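Local coordinates for probable nitrite reductase [nad(p)h] small subunit NIRD (PDB 4AIV), which probably serves as the Rieske-like small subunit that its large partner NirB needs for NADH-dependent reduction of nitrite to ammonium, at residues A[32-37]-A[49-54]. Residues are numbered along the deposited sequence; the frame is centred on the assembly and turned at random.
Sequences GSQVAL and GNVDPF
N50, just past the end of strand 45-49, lies beside the start of strand 34-39, and its backbone N gives a hydrogen bond of 3.1 Å to Q34 O. The N-H points fairly straight at the oxygen (159°), but the donor stands well above the carbonyl plane. From the same residue the side chain runs over the strand backbone: N50 CB sits 3.7 Å from V35 C and 3.9 Å from Q34 CB. With CG anti to its own backbone N (chi1 -161°), the amide is carried on along the strand, and N50 OD1 comes to 3.5 Å from A36 CB. That oxygen accepts from S61 N and the N50 backbone bonds to M60, both later in the same connecting loop. The Q34 side chain, extended beyond CG, runs across that of N50 at a slant; the amide planes are turned 55° apart, and Q34 OE1 stays 3.9 Å from N50 ND2, too long for a hydrogen bond. One residue back, G49 faces V35 in an antiparallel non-hydrogen-bonded pair, CA to CA 4.7 Å, and the side chain of V35 points away from 49-54 and touches Y101 of strand 100-105. This is the end of a beta hairpin, strands 34-39 and 45-49, where the chain leaves the large antiparallel sheet of the Rieske-like domain for the loop leading to its smaller three-stranded sheet.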
# COMPACT_ATOMS: atom_id res chain seq x y z
N GLY A 32 4.87 -10.31 10.35
CA GLY A 32 5.02 -11.06 9.11
C GLY A 32 4.08 -10.66 7.99
O GLY A 32 4.21 -11.18 6.87
N SER A 33 3.13 -9.76 8.26
CA SER A 33 2.27 -9.23 7.20
C SER A 33 3.13 -8.62 6.10
O SER A 33 4.16 -8.00 6.38
CB SER A 33 1.32 -8.15 7.74
OG SER A 33 0.59 -8.61 8.85
N GLN A 34 2.71 -8.81 4.85
CA GLN A 34 3.44 -8.28 3.71
C GLN A 34 2.63 -7.13 3.15
O GLN A 34 1.42 -7.26 2.94
CB GLN A 34 3.60 -9.32 2.60
CG GLN A 34 4.13 -10.64 3.05
CD GLN A 34 4.23 -11.58 1.88
OE1 GLN A 34 4.25 -11.13 0.72
NE2 GLN A 34 4.27 -12.88 2.15
N VAL A 35 3.31 -6.03 2.89
CA VAL A 35 2.66 -4.78 2.56
C VAL A 35 3.23 -4.18 1.27
O VAL A 35 4.44 -4.25 1.04
CB VAL A 35 2.85 -3.81 3.74
CG1 VAL A 35 2.86 -2.38 3.28
CG2 VAL A 35 1.79 -4.07 4.80
N ALA A 36 2.37 -3.63 0.41
CA ALA A 36 2.83 -2.85 -0.73
C ALA A 36 2.76 -1.37 -0.35
O ALA A 36 1.66 -0.84 -0.08
CB ALA A 36 1.97 -3.13 -1.96
N LEU A 37 3.91 -0.71 -0.33
CA LEU A 37 4.01 0.69 0.08
C LEU A 37 4.29 1.60 -1.12
O LEU A 37 5.20 1.34 -1.90
CB LEU A 37 5.12 0.87 1.12
CG LEU A 37 5.43 2.30 1.59
CD1 LEU A 37 4.27 2.91 2.42
CD2 LEU A 37 6.75 2.35 2.37
N GLY A 49 -2.22 -4.40 1.28
CA GLY A 49 -1.77 -5.78 1.19
C GLY A 49 -0.92 -6.03 -0.05
O GLY A 49 -1.24 -5.56 -1.13
N ASN A 50 0.19 -6.75 0.12
CA ASN A 50 1.08 -7.04 -1.01
C ASN A 50 0.60 -8.22 -1.86
O ASN A 50 1.11 -8.46 -2.97
CB ASN A 50 2.50 -7.29 -0.51
CG ASN A 50 3.54 -7.14 -1.60
OD1 ASN A 50 3.43 -6.26 -2.47
ND2 ASN A 50 4.55 -8.00 -1.57
N VAL A 51 -0.36 -8.97 -1.34
CA VAL A 51 -0.84 -10.16 -2.04
C VAL A 51 -2.09 -9.86 -2.88
O VAL A 51 -3.11 -9.40 -2.36
CB VAL A 51 -1.12 -11.31 -1.06
CG1 VAL A 51 -1.61 -12.54 -1.82
CG2 VAL A 51 0.13 -11.63 -0.24
N ASP A 52 -1.98 -10.13 -4.18
CA ASP A 52 -3.13 -10.02 -5.09
C ASP A 52 -4.20 -10.97 -4.58
O ASP A 52 -3.95 -12.17 -4.46
CB ASP A 52 -2.72 -10.39 -6.53
CG ASP A 52 -3.87 -10.28 -7.53
OD1 ASP A 52 -4.97 -10.85 -7.28
OD2 ASP A 52 -3.69 -9.64 -8.58
N PRO A 53 -5.39 -10.44 -4.28
CA PRO A 53 -6.44 -11.25 -3.67
C PRO A 53 -7.14 -12.19 -4.65
O PRO A 53 -7.97 -12.99 -4.23
CB PRO A 53 -7.43 -10.21 -3.15
CG PRO A 53 -7.30 -9.09 -4.09
CD PRO A 53 -5.83 -9.04 -4.47
N PHE A 54 -6.81 -12.09 -5.93
CA PHE A 54 -7.36 -13.02 -6.91
C PHE A 54 -6.40 -14.19 -7.13
O PHE A 54 -6.81 -15.36 -7.09
CB PHE A 54 -7.69 -12.31 -8.24
CG PHE A 54 -8.83 -11.31 -8.13
CD1 PHE A 54 -10.14 -11.70 -8.31
CD2 PHE A 54 -8.57 -9.96 -7.86
CE1 PHE A 54 -11.19 -10.79 -8.23
CE2 PHE A 54 -9.62 -9.03 -7.77
CZ PHE A 54 -10.92 -9.45 -7.96